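Local structure of alkaline phosphatase (Antarctic bacterium, 2W5V) at residues 125-130 with 161-166; 154-159 with 184-189; 191-196 with 209-214; 203-208 with 239-244. The protein probably hydrolyses phosphate monoesters under alkaline conditions, as alkaline phosphatases do, using bound zinc and magnesium ions. The protein carries 1 engineered substitution. All coordinates share one frame; numbering follows the deposited sequence.

How the contacts relate
Contacts 1 and 3 pair strands at one end of the mixed central sheet (order 192-195, 210-214, 165-169, 124-129), and contacts 2 and 4 pack helices and a turn around it. From the N terminus, contact 1 closes the first loop, bringing strand 165-169 back beside strand 124-129. Contact 2 closes the loop from helix 151-158 to helix 183-188 and crosses contact 1, because helix 151-158 lies within the first loop. Contact 3 follows in series and closes a short beta-alpha-beta unit, pairing strand 192-195 with 210-214. Contact 4 closes the loop from 203-208 to helix 230-242 and crosses contact 3, since 203-208 lies in its connection. Met-158 and Leu-187 touch Phe-166, whereas Phe-241 packs on Lys-210.

Contact 1: 125-130 with 161-166; sequences TGVVAT and SDLDFF
A chi1 of -60° sets CG of Asp-164 anti to its own carbonyl carbon and beside its own N; from there OD2 reaches the amide of Thr-125, while chi1 of 57° puts Thr-125 OG1 between its backbone N and carbonyl carbon, near the same carboxylate. Both lie at the N-terminal start of the parallel pairing of strands 124-129 and 165-169 in the central sheet of the alkaline phosphatase fold. OD2 of Asp-164 accepts from Thr-125 N at 2.8 Å through its anti lone pair, and the bond is fairly straight (160°). A short acidic side chain suits this place, accepting a strand N-H where the pairing starts; OD1 forms a salt bridge with Arg-209. Thr-125 O is gripped by two amides, Asp-164 N at 3.0 Å and, weakly, Phe-165 N at 3.2 Å. Val-127 N then bonds to Phe-165 O at 3.1 Å. Gly-126 lies directly beside Phe-165, and its bare CA comes up to Phe-165 O. On the face of Val-127 and Phe-166, Leu-163 crosses Val-127 at about a right angle, CD2 to CG2 3.7 Å; on that of Phe-165, Val-128 CG2 meets the ring edge at CE2, 4.0 Å away.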
loop_
_atom_site.group_PDB
_atom_site.type_symbol
_atom_site.label_atom_id
_atom_site.label_comp_id
_atom_site.label_asym_id
_atom_site.label_seq_id
_atom_site.Cartn_x
_atom_site.Cartn_y
_atom_site.Cartn_z
ATOM N N THR B 125 -15.934 13.581 -22.807
ATOM C CA THR B 125 -15.952 12.947 -21.487
ATOM C C THR B 125 -16.816 11.689 -21.431
ATOM O O THR B 125 -17.842 11.591 -22.104
ATOM C CB THR B 125 -16.451 13.930 -20.409
ATOM O OG1 THR B 125 -17.753 14.415 -20.768
ATOM C CG2 THR B 125 -15.499 15.110 -20.276
ATOM N N GLY B 126 -16.401 10.722 -20.623
ATOM C CA GLY B 126 -17.168 9.501 -20.479
ATOM C C GLY B 126 -17.091 8.886 -19.093
ATOM O O GLY B 126 -16.112 9.066 -18.364
ATOM N N VAL B 127 -18.131 8.137 -18.738
ATOM C CA VAL B 127 -18.208 7.481 -17.445
ATOM C C VAL B 127 -18.749 6.058 -17.596
ATOM O O VAL B 127 -19.817 5.847 -18.181
ATOM C CB VAL B 127 -19.096 8.281 -16.490
ATOM C CG1 VAL B 127 -19.380 7.489 -15.240
ATOM C CG2 VAL B 127 -18.428 9.607 -16.148
ATOM N N VAL B 128 -18.002 5.088 -17.081
ATOM C CA VAL B 128 -18.395 3.682 -17.142
ATOM C C VAL B 128 -18.430 3.110 -15.729
ATOM O O VAL B 128 -17.588 3.475 -14.896
ATOM C CB VAL B 128 -17.408 2.870 -18.016
ATOM C CG1 VAL B 128 -17.690 1.382 -17.912
ATOM C CG2 VAL B 128 -17.480 3.337 -19.463
ATOM N N ALA B 129 -19.395 2.231 -15.448
ATOM C CA ALA B 129 -19.537 1.648 -14.112
ATOM C C ALA B 129 -20.246 0.295 -14.151
ATOM O O ALA B 129 -21.051 0.055 -15.042
ATOM C CB ALA B 129 -20.302 2.598 -13.214
ATOM N N THR B 130 -19.968 -0.573 -13.176
ATOM C CA THR B 130 -20.665 -1.860 -13.091
ATOM C C THR B 130 -21.842 -1.800 -12.121
ATOM O O THR B 130 -22.627 -2.741 -12.019
ATOM C CB THR B 130 -19.733 -3.034 -12.714
ATOM O OG1 THR B 130 -19.120 -2.774 -11.446
ATOM C CG2 THR B 130 -18.655 -3.217 -13.766
ATOM N N SER B 161 -26.012 17.224 -17.924
ATOM C CA SER B 161 -24.564 17.149 -17.785
ATOM C C SER B 161 -23.860 17.326 -19.124
ATOM O O SER B 161 -24.501 17.400 -20.169
ATOM C CB SER B 161 -24.155 15.814 -17.154
ATOM O OG SER B 161 -24.299 14.750 -18.080
ATOM N N ASP B 162 -22.532 17.371 -19.083
ATOM C CA ASP B 162 -21.722 17.572 -20.278
ATOM C C ASP B 162 -21.219 16.247 -20.861
ATOM O O ASP B 162 -20.561 16.231 -21.902
ATOM C CB ASP B 162 -20.536 18.486 -19.951
ATOM C CG ASP B 162 -20.969 19.894 -19.569
ATOM O OD1 ASP B 162 -21.659 20.543 -20.392
ATOM O OD2 ASP B 162 -20.613 20.351 -18.455
ATOM N N LEU B 163 -21.533 15.144 -20.188
ATOM C CA LEU B 163 -21.075 13.821 -20.613
ATOM C C LEU B 163 -21.385 13.536 -22.077
ATOM O O LEU B 163 -22.475 13.848 -22.563
ATOM C CB LEU B 163 -21.714 12.736 -19.754
ATOM C CG LEU B 163 -21.066 12.464 -18.406
ATOM C CD1 LEU B 163 -21.762 11.285 -17.751
ATOM C CD2 LEU B 163 -19.583 12.194 -18.602
ATOM N N ASP B 164 -20.429 12.926 -22.766
ATOM C CA ASP B 164 -20.604 12.542 -24.160
ATOM C C ASP B 164 -20.875 11.049 -24.286
ATOM O O ASP B 164 -21.437 10.593 -25.283
ATOM C CB ASP B 164 -19.347 12.894 -24.948
ATOM C CG ASP B 164 -19.038 14.384 -24.907
ATOM O OD1 ASP B 164 -19.776 15.180 -25.541
ATOM O OD2 ASP B 164 -18.051 14.758 -24.241
ATOM N N PHE B 165 -20.472 10.293 -23.269
ATOM C CA PHE B 165 -20.586 8.836 -23.293
ATOM C C PHE B 165 -20.824 8.292 -21.885
ATOM O O PHE B 165 -20.226 8.770 -20.925
ATOM C CB PHE B 165 -19.289 8.240 -23.856
ATOM C CG PHE B 165 -19.298 6.734 -23.979
ATOM C CD1 PHE B 165 -19.571 6.126 -25.197
ATOM C CD2 PHE B 165 -19.005 5.931 -22.887
ATOM C CE1 PHE B 165 -19.562 4.738 -25.318
ATOM C CE2 PHE B 165 -18.996 4.541 -22.999
ATOM C CZ PHE B 165 -19.273 3.945 -24.214
ATOM N N PHE B 166 -21.677 7.282 -21.756
ATOM C CA PHE B 166 -21.732 6.544 -20.494
ATOM C C PHE B 166 -22.210 5.121 -20.713
ATOM O O PHE B 166 -22.858 4.820 -21.718
ATOM C CB PHE B 166 -22.588 7.270 -19.438
ATOM C CG PHE B 166 -24.068 7.285 -19.747
ATOM C CD1 PHE B 166 -24.877 6.213 -19.394
ATOM C CD2 PHE B 166 -24.646 8.376 -20.376
ATOM C CE1 PHE B 166 -26.240 6.225 -19.673
ATOM C CE2 PHE B 166 -26.004 8.397 -20.656
ATOM C CZ PHE B 166 -26.803 7.318 -20.302
HETATM O O HOH W 1 -17.336 16.954 -22.645
#

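Contact 2: 154-159 with 184-189; sequences IAMDMT and LAILKG
Two short helices, 151-158 and 183-188, pack against each other near their C-terminal ends, in the helical layer that lies on one side of the central sheet. No hydrogen bond joins them; aliphatic and sulphur-bearing side chains meet instead. Thr-159 sits in the middle, its CA only 5.1 Å from that of Leu-187. Its two branches divide the work: CG2 meets Leu-187 CD2 at 3.8 Å, the side chains crossing at about a right angle, while OG1 lies 3.8 Å from Ile-186 CG2. A chi1 of 80° points that hydroxyl back to its own helix, where it donates to Met-156 O at 2.7 Å in the carbonyl plane. Threonine suits the place: its oxygen satisfies a carbonyl at the helix end while its methyl packs. Met-156 starts out away from the partner helix, but its chain bends at chi2 and carries SD to 4.0 Å from Ile-186 CD1. Met-158 uses a nearer part of its chain, CG against Leu-187 CD2 at 3.7 Å, and its sulphur goes on to Leu-163 and Phe-166. Leu-187 likewise reaches Phe-192 and Ile-194. Helix 151-158 also carries Glu-153 and Asp-157, seen binding magnesium in this protein, though no ion occupies that site in this chain. With flexible methionines meeting branched Ile-186 and Leu-187, the pair typifies the helix layer on the mostly parallel sheet of alpha/beta folds.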
loop_
_atom_site.group_PDB
_atom_site.type_symbol
_atom_site.label_atom_id
_atom_site.label_comp_id
_atom_site.label_asym_id
_atom_site.label_seq_id
_atom_site.Cartn_x
_atom_site.Cartn_y
_atom_site.Cartn_z
ATOM N N ILE B 154 -30.350 12.407 -9.454
ATOM C CA ILE B 154 -29.080 12.209 -10.134
ATOM C C ILE B 154 -29.287 11.812 -11.594
ATOM O O ILE B 154 -28.604 12.317 -12.488
ATOM C CB ILE B 154 -28.213 11.168 -9.388
ATOM C CG1 ILE B 154 -27.624 11.820 -8.135
ATOM C CG2 ILE B 154 -27.104 10.637 -10.292
ATOM C CD1 ILE B 154 -27.094 10.848 -7.110
ATOM N N ALA B 155 -30.239 10.918 -11.837
ATOM C CA ALA B 155 -30.574 10.537 -13.205
ATOM C C ALA B 155 -31.002 11.756 -14.027
ATOM O O ALA B 155 -30.559 11.941 -15.162
ATOM C CB ALA B 155 -31.667 9.486 -13.210
ATOM N N MET B 156 -31.870 12.586 -13.460
ATOM C CA MET B 156 -32.270 13.811 -14.140
ATOM C C MET B 156 -31.068 14.730 -14.390
ATOM O O MET B 156 -31.006 15.393 -15.424
ATOM C CB MET B 156 -33.342 14.560 -13.342
ATOM C CG MET B 156 -33.840 15.815 -14.038
ATOM S SD MET B 156 -34.899 15.420 -15.448
ATOM C CE MET B 156 -36.276 14.636 -14.614
ATOM N N ASP B 157 -30.126 14.776 -13.443
ATOM C CA ASP B 157 -28.902 15.568 -13.612
ATOM C C ASP B 157 -28.092 15.113 -14.831
ATOM O O ASP B 157 -27.432 15.925 -15.488
ATOM C CB ASP B 157 -28.017 15.491 -12.362
ATOM C CG ASP B 157 -28.573 16.291 -11.190
ATOM O OD1 ASP B 157 -29.471 17.143 -11.396
ATOM O OD2 ASP B 157 -28.097 16.071 -10.054
ATOM N N MET B 158 -28.130 13.817 -15.119
ATOM C CA MET B 158 -27.429 13.286 -16.286
ATOM C C MET B 158 -27.857 14.028 -17.547
ATOM O O MET B 158 -27.034 14.354 -18.403
ATOM C CB MET B 158 -27.688 11.780 -16.440
ATOM C CG MET B 158 -27.128 11.165 -17.729
ATOM S SD MET B 158 -25.328 11.073 -17.717
ATOM C CE MET B 158 -25.080 9.611 -16.710
ATOM N N THR B 159 -29.151 14.308 -17.651
ATOM C CA THR B 159 -29.692 14.956 -18.837
ATOM C C THR B 159 -29.208 16.398 -18.984
ATOM O O THR B 159 -29.354 16.996 -20.050
ATOM C CB THR B 159 -31.245 14.927 -18.847
ATOM O OG1 THR B 159 -31.757 15.961 -17.993
ATOM C CG2 THR B 159 -31.751 13.563 -18.382
ATOM N N LEU B 184 -35.624 8.960 -19.770
ATOM C CA LEU B 184 -34.989 8.412 -20.952
ATOM C C LEU B 184 -35.270 9.328 -22.140
ATOM O O LEU B 184 -34.364 9.677 -22.901
ATOM C CB LEU B 184 -35.547 7.019 -21.241
ATOM C CG LEU B 184 -34.535 5.942 -21.625
ATOM C CD1 LEU B 184 -35.191 4.931 -22.541
ATOM C CD2 LEU B 184 -33.313 6.552 -22.287
ATOM N N ALA B 185 -36.539 9.714 -22.289
ATOM C CA ALA B 185 -36.967 10.584 -23.380
ATOM C C ALA B 185 -36.268 11.938 -23.302
ATOM O O ALA B 185 -35.914 12.526 -24.322
ATOM C CB ALA B 185 -38.486 10.764 -23.358
ATOM N N ILE B 186 -36.068 12.423 -22.083
ATOM C CA ILE B 186 -35.349 13.673 -21.870
ATOM C C ILE B 186 -33.876 13.524 -22.262
ATOM O O ILE B 186 -33.294 14.427 -22.862
ATOM C CB ILE B 186 -35.476 14.154 -20.406
ATOM C CG1 ILE B 186 -36.952 14.281 -20.017
ATOM C CG2 ILE B 186 -34.752 15.476 -20.212
ATOM C CD1 ILE B 186 -37.183 14.952 -18.682
ATOM N N LEU B 187 -33.279 12.381 -21.936
ATOM C CA LEU B 187 -31.911 12.112 -22.375
ATOM C C LEU B 187 -31.793 12.218 -23.890
ATOM O O LEU B 187 -30.912 12.907 -24.404
ATOM C CB LEU B 187 -31.445 10.723 -21.932
ATOM C CG LEU B 187 -30.743 10.599 -20.581
ATOM C CD1 LEU B 187 -30.390 9.146 -20.314
ATOM C CD2 LEU B 187 -29.503 11.472 -20.539
ATOM N N LYS B 188 -32.675 11.516 -24.598
ATOM C CA LYS B 188 -32.606 11.460 -26.056
ATOM C C LYS B 188 -32.865 12.826 -26.682
ATOM O O LYS B 188 -32.353 13.133 -27.758
ATOM C CB LYS B 188 -33.601 10.446 -26.605
ATOM C CG LYS B 188 -33.372 9.013 -26.157
ATOM C CD LYS B 188 -34.511 8.132 -26.656
ATOM C CE LYS B 188 -34.438 6.730 -26.091
ATOM N NZ LYS B 188 -35.681 5.967 -26.391
ATOM N N GLY B 189 -33.672 13.639 -26.010
ATOM C CA GLY B 189 -33.964 14.980 -26.486
ATOM C C GLY B 189 -32.807 15.918 -26.202
ATOM O O GLY B 189 -32.837 17.078 -26.596
#

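Contact 3: 191-196 with 209-214; sequences QFTINT and RKMGFL
Thr-193 O receives the N-H of Gly-212 at 2.8 Å, and Met-211 SD packs close by, 3.4 Å from Thr-193 O. The bond is one rung of a parallel ladder: Thr-193 N bonds to Lys-210 O, Asn-195 N to Gly-212 O at 2.9 Å, and Leu-214 N to Asn-195 O. A water bridges the N-terminal ends of the two strands, donating to Gln-191 O and accepting from Thr-193 OG1 and Lys-210 N. On the face of Phe-192 and Ile-194, the extended aliphatic chain of Lys-210 lies over the Phe-192 ring. Its CD is 3.8 Å from the ring centroid, 16° off the normal, a CH-pi contact, while NZ reaches past to Asn-190 O. Lysine suits this edge, having both greasy length and a charged end. Ile-194 CD1 rests 3.8 Å from the CA of Gly-212, where glycine brings no side chain. On the face of Thr-193, Asn-195 and Phe-213, Met-211 bends at chi2 (67°), bringing SD to Thr-193; CE lies 3.6 Å from Asn-195 CB and off-centre above the Phe-213 ring. Asn-195 OD1 accepts from Thr-197 N and Ala-198 N, beginning the connection of this beta-alpha-beta unit. Strand 192-195 is outermost within the chain; helix 183-188 covers Phe-192 and Ile-194, Ile-205 touches Met-211, and strand 165-169 pairs with the far side of 210-214.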
loop_
_atom_site.group_PDB
_atom_site.type_symbol
_atom_site.label_atom_id
_atom_site.label_comp_id
_atom_site.label_asym_id
_atom_site.label_seq_id
_atom_site.Cartn_x
_atom_site.Cartn_y
_atom_site.Cartn_z
ATOM N N GLN B 191 -29.704 14.943 -27.187
ATOM C CA GLN B 191 -28.698 14.453 -28.136
ATOM C C GLN B 191 -28.069 13.099 -27.789
ATOM O O GLN B 191 -27.140 12.651 -28.465
ATOM C CB GLN B 191 -27.604 15.498 -28.364
ATOM C CG GLN B 191 -28.088 16.749 -29.077
ATOM C CD GLN B 191 -26.955 17.711 -29.384
ATOM O OE1 GLN B 191 -26.627 17.948 -30.546
ATOM N NE2 GLN B 191 -26.343 18.259 -28.339
ATOM N N PHE B 192 -28.575 12.440 -26.751
ATOM C CA PHE B 192 -28.101 11.098 -26.428
ATOM C C PHE B 192 -28.768 10.023 -27.269
ATOM O O PHE B 192 -29.992 9.921 -27.302
ATOM C CB PHE B 192 -28.316 10.783 -24.949
ATOM C CG PHE B 192 -27.222 11.282 -24.065
ATOM C CD1 PHE B 192 -27.345 12.496 -23.410
ATOM C CD2 PHE B 192 -26.063 10.544 -23.896
ATOM C CE1 PHE B 192 -26.332 12.956 -22.591
ATOM C CE2 PHE B 192 -25.051 11.002 -23.085
ATOM C CZ PHE B 192 -25.186 12.207 -22.434
ATOM N N THR B 193 -27.956 9.226 -27.956
ATOM C CA THR B 193 -28.433 7.970 -28.502
ATOM C C THR B 193 -28.332 6.956 -27.373
ATOM O O THR B 193 -27.282 6.830 -26.750
ATOM C CB THR B 193 -27.591 7.514 -29.707
ATOM O OG1 THR B 193 -27.753 8.454 -30.783
ATOM C CG2 THR B 193 -28.036 6.137 -30.177
ATOM N N ILE B 194 -29.423 6.250 -27.090
ATOM C CA ILE B 194 -29.446 5.330 -25.956
ATOM C C ILE B 194 -29.673 3.890 -26.402
ATOM O O ILE B 194 -30.590 3.609 -27.160
ATOM C CB ILE B 194 -30.555 5.702 -24.949
ATOM C CG1 ILE B 194 -30.350 7.119 -24.412
ATOM C CG2 ILE B 194 -30.625 4.681 -23.816
ATOM C CD1 ILE B 194 -29.077 7.299 -23.620
ATOM N N ASN B 195 -28.837 2.984 -25.915
ATOM C CA ASN B 195 -29.020 1.562 -26.151
ATOM C C ASN B 195 -29.253 0.873 -24.814
ATOM O O ASN B 195 -28.487 1.061 -23.865
ATOM C CB ASN B 195 -27.795 0.985 -26.871
ATOM C CG ASN B 195 -27.946 -0.486 -27.211
ATOM O OD1 ASN B 195 -28.410 -1.281 -26.394
ATOM N ND2 ASN B 195 -27.538 -0.861 -28.422
ATOM N N THR B 196 -30.321 0.088 -24.730
ATOM C CA THR B 196 -30.625 -0.615 -23.494
ATOM C C THR B 196 -30.608 -2.115 -23.705
ATOM O O THR B 196 -31.102 -2.864 -22.866
ATOM C CB THR B 196 -31.999 -0.218 -22.933
ATOM O OG1 THR B 196 -33.028 -0.652 -23.836
ATOM C CG2 THR B 196 -32.083 1.282 -22.756
ATOM N N ARG B 209 -23.762 11.675 -31.845
ATOM C CA ARG B 209 -23.147 12.786 -31.126
ATOM C C ARG B 209 -22.777 12.383 -29.691
ATOM O O ARG B 209 -21.684 12.688 -29.208
ATOM C CB ARG B 209 -24.073 14.005 -31.130
ATOM C CG ARG B 209 -23.564 15.185 -30.320
ATOM C CD ARG B 209 -22.133 15.578 -30.694
ATOM N NE ARG B 209 -21.648 16.703 -29.889
ATOM C CZ ARG B 209 -20.970 16.586 -28.747
ATOM N NH1 ARG B 209 -20.674 15.383 -28.253
ATOM N NH2 ARG B 209 -20.582 17.679 -28.095
ATOM N N LYS B 210 -23.694 11.705 -29.010
ATOM C CA LYS B 210 -23.411 11.168 -27.683
ATOM C C LYS B 210 -24.011 9.781 -27.587
ATOM O O LYS B 210 -24.948 9.461 -28.309
ATOM C CB LYS B 210 -24.033 12.032 -26.592
ATOM C CG LYS B 210 -23.641 13.493 -26.596
ATOM C CD LYS B 210 -24.333 14.165 -25.414
ATOM C CE LYS B 210 -24.502 15.654 -25.594
ATOM N NZ LYS B 210 -25.550 16.148 -24.658
ATOM N N MET B 211 -23.503 8.969 -26.670
ATOM C CA MET B 211 -23.960 7.592 -26.578
ATOM C C MET B 211 -24.126 7.158 -25.133
ATOM O O MET B 211 -23.242 7.378 -24.306
ATOM C CB MET B 211 -22.973 6.670 -27.296
ATOM C CG MET B 211 -23.486 5.256 -27.459
ATOM S SD MET B 211 -24.890 5.228 -28.575
ATOM C CE MET B 211 -25.715 3.723 -28.063
ATOM N N GLY B 212 -25.258 6.536 -24.830
ATOM C CA GLY B 212 -25.516 6.043 -23.488
ATOM C C GLY B 212 -25.969 4.592 -23.501
ATOM O O GLY B 212 -26.857 4.215 -24.269
ATOM N N PHE B 213 -25.352 3.770 -22.656
ATOM C CA PHE B 213 -25.741 2.369 -22.521
ATOM C C PHE B 213 -26.304 2.115 -21.123
ATOM O O PHE B 213 -25.591 2.267 -20.121
ATOM C CB PHE B 213 -24.538 1.446 -22.744
ATOM C CG PHE B 213 -24.036 1.414 -24.164
ATOM C CD1 PHE B 213 -24.547 0.500 -25.077
ATOM C CD2 PHE B 213 -23.023 2.272 -24.574
ATOM C CE1 PHE B 213 -24.071 0.452 -26.384
ATOM C CE2 PHE B 213 -22.544 2.235 -25.878
ATOM C CZ PHE B 213 -23.066 1.322 -26.786
ATOM N N LEU B 214 -27.578 1.737 -21.062
ATOM C CA LEU B 214 -28.234 1.385 -19.801
ATOM C C LEU B 214 -28.624 -0.089 -19.855
ATOM O O LEU B 214 -29.718 -0.428 -20.299
ATOM C CB LEU B 214 -29.469 2.277 -19.568
ATOM C CG LEU B 214 -29.166 3.749 -19.254
ATOM C CD1 LEU B 214 -30.420 4.617 -19.370
ATOM C CD2 LEU B 214 -28.527 3.893 -17.865
HETATM O O HOH W 2 -26.544 11.033 -30.489
HETATM O O HOH W 3 -31.185 -2.558 -20.017
#

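Contact 4: 203-208 with 239-244; sequences SSIASN and IQFLSK
Ile-205 to Asn-208 form a type I beta turn, closed by Asn-208 N bonding to Ile-205 O at 3.0 Å, and the turn directs several carbonyls at Phe-241, in the last turn of helix 230-242, and Lys-244, just after it. Lys-244 NZ donates to Ala-206 O at 2.8 Å, the donor tilted 30° from the carbonyl plane. Its chain is bent at chi3 (52°), which brings CE alongside that same oxygen, 3.1 Å away. Asn-208 O is also only 2.9 Å from NZ, though at too poor an angle for a hydrogen bond; it should still favour the positive charge. Phe-241, with CG anti to its backbone N (chi1 -179°), presents its ring edge to the turn. Ile-205 O lies in the ring plane 3.5 Å from CE1, and Asn-208 O lies near the plane 3.3 Å from CZ. Ile-205 adds an apolar touch, its CD1 to Phe-241 CD1 at 3.8 Å. The long lysine chain lets NZ reach Ala-206 O, and phenylalanine's weakly positive rim suits carbonyl oxygens. Away from the metal sites, this joins the helix and turn of a beta-alpha-beta connection to a neighbouring helix's C-terminal end, as in alpha/beta folds.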
loop_
_atom_site.group_PDB
_atom_site.type_symbol
_atom_site.label_atom_id
_atom_site.label_comp_id
_atom_site.label_asym_id
_atom_site.label_seq_id
_atom_site.Cartn_x
_atom_site.Cartn_y
_atom_site.Cartn_z
ATOM N N SER B 203 -18.223 0.966 -34.806
ATOM C CA SER B 203 -18.876 1.351 -36.057
ATOM C C SER B 203 -20.385 1.541 -35.901
ATOM O O SER B 203 -20.995 2.362 -36.592
ATOM C CB SER B 203 -18.577 0.333 -37.154
ATOM O OG SER B 203 -17.182 0.236 -37.370
ATOM N N SER B 204 -20.980 0.780 -34.988
ATOM C CA SER B 204 -22.407 0.907 -34.696
ATOM C C SER B 204 -22.798 2.295 -34.173
ATOM O O SER B 204 -23.920 2.761 -34.394
ATOM C CB SER B 204 -22.832 -0.153 -33.678
ATOM O OG SER B 204 -23.015 -1.417 -34.296
ATOM N N ILE B 205 -21.877 2.952 -33.478
ATOM C CA ILE B 205 -22.205 4.196 -32.781
ATOM C C ILE B 205 -21.392 5.392 -33.263
ATOM O O ILE B 205 -21.557 6.505 -32.760
ATOM C CB ILE B 205 -21.989 4.061 -31.254
ATOM C CG1 ILE B 205 -20.529 3.710 -30.947
ATOM C CG2 ILE B 205 -22.918 3.008 -30.672
ATOM C CD1 ILE B 205 -20.163 3.852 -29.478
ATOM N N ALA B 206 -20.525 5.164 -34.244
ATOM C CA ALA B 206 -19.529 6.161 -34.622
ATOM C C ALA B 206 -20.121 7.517 -34.994
ATOM O O ALA B 206 -19.528 8.554 -34.701
ATOM C CB ALA B 206 -18.661 5.639 -35.747
ATOM N N SER B 207 -21.279 7.515 -35.645
ATOM C CA SER B 207 -21.855 8.771 -36.127
ATOM C C SER B 207 -22.844 9.412 -35.152
ATOM O O SER B 207 -23.499 10.396 -35.486
ATOM C CB SER B 207 -22.496 8.589 -37.507
ATOM O OG SER B 207 -23.486 7.582 -37.479
ATOM N N ASN B 208 -22.954 8.863 -33.948
ATOM C CA ASN B 208 -23.787 9.487 -32.926
ATOM C C ASN B 208 -23.038 10.632 -32.245
ATOM O O ASN B 208 -21.825 10.565 -32.075
ATOM C CB ASN B 208 -24.217 8.461 -31.881
ATOM C CG ASN B 208 -25.090 7.367 -32.457
ATOM O OD1 ASN B 208 -25.096 6.242 -31.958
ATOM N ND2 ASN B 208 -25.839 7.689 -33.501
ATOM N N ILE B 239 -13.152 4.830 -25.211
ATOM C CA ILE B 239 -11.931 5.372 -25.790
ATOM C C ILE B 239 -12.079 5.669 -27.287
ATOM O O ILE B 239 -11.728 6.756 -27.751
ATOM C CB ILE B 239 -10.746 4.432 -25.565
ATOM C CG1 ILE B 239 -10.338 4.464 -24.090
ATOM C CG2 ILE B 239 -9.587 4.847 -26.455
ATOM C CD1 ILE B 239 -9.348 3.360 -23.701
ATOM N N GLN B 240 -12.604 4.710 -28.039
ATOM C CA GLN B 240 -12.776 4.901 -29.476
ATOM C C GLN B 240 -13.786 5.992 -29.772
ATOM O O GLN B 240 -13.581 6.811 -30.666
ATOM C CB GLN B 240 -13.223 3.607 -30.149
ATOM C CG GLN B 240 -12.315 2.429 -29.895
ATOM C CD GLN B 240 -12.792 1.192 -30.618
ATOM O OE1 GLN B 240 -12.651 1.080 -31.839
ATOM N NE2 GLN B 240 -13.373 0.256 -29.871
ATOM N N PHE B 241 -14.886 6.008 -29.029
ATOM C CA PHE B 241 -15.936 6.976 -29.311
ATOM C C PHE B 241 -15.475 8.391 -28.995
ATOM O O PHE B 241 -15.746 9.324 -29.751
ATOM C CB PHE B 241 -17.200 6.672 -28.514
ATOM C CG PHE B 241 -18.324 7.635 -28.787
ATOM C CD1 PHE B 241 -19.123 7.482 -29.910
ATOM C CD2 PHE B 241 -18.582 8.689 -27.925
ATOM C CE1 PHE B 241 -20.156 8.361 -30.176
ATOM C CE2 PHE B 241 -19.621 9.577 -28.181
ATOM C CZ PHE B 241 -20.409 9.413 -29.309
ATOM N N LEU B 242 -14.785 8.544 -27.867
ATOM C CA LEU B 242 -14.408 9.869 -27.394
ATOM C C LEU B 242 -13.213 10.445 -28.146
ATOM O O LEU B 242 -12.983 11.651 -28.113
ATOM C CB LEU B 242 -14.146 9.854 -25.884
ATOM C CG LEU B 242 -15.408 9.581 -25.060
ATOM C CD1 LEU B 242 -15.061 9.440 -23.589
ATOM C CD2 LEU B 242 -16.454 10.677 -25.288
ATOM N N SER B 243 -12.455 9.588 -28.827
ATOM C CA SER B 243 -11.292 10.064 -29.561
ATOM C C SER B 243 -11.597 10.313 -31.035
ATOM O O SER B 243 -10.697 10.601 -31.818
ATOM C CB SER B 243 -10.088 9.125 -29.390
ATOM O OG SER B 243 -10.389 7.806 -29.796
ATOM N N LYS B 244 -12.870 10.200 -31.406
ATOM C CA LYS B 244 -13.309 10.597 -32.741
ATOM C C LYS B 244 -12.767 11.978 -33.083
ATOM O O LYS B 244 -12.687 12.855 -32.218
ATOM C CB LYS B 244 -14.834 10.660 -32.810
ATOM C CG LYS B 244 -15.517 9.339 -33.065
ATOM C CD LYS B 244 -16.994 9.424 -32.698
ATOM C CE LYS B 244 -17.681 10.601 -33.371
ATOM N NZ LYS B 244 -19.117 10.688 -32.978
#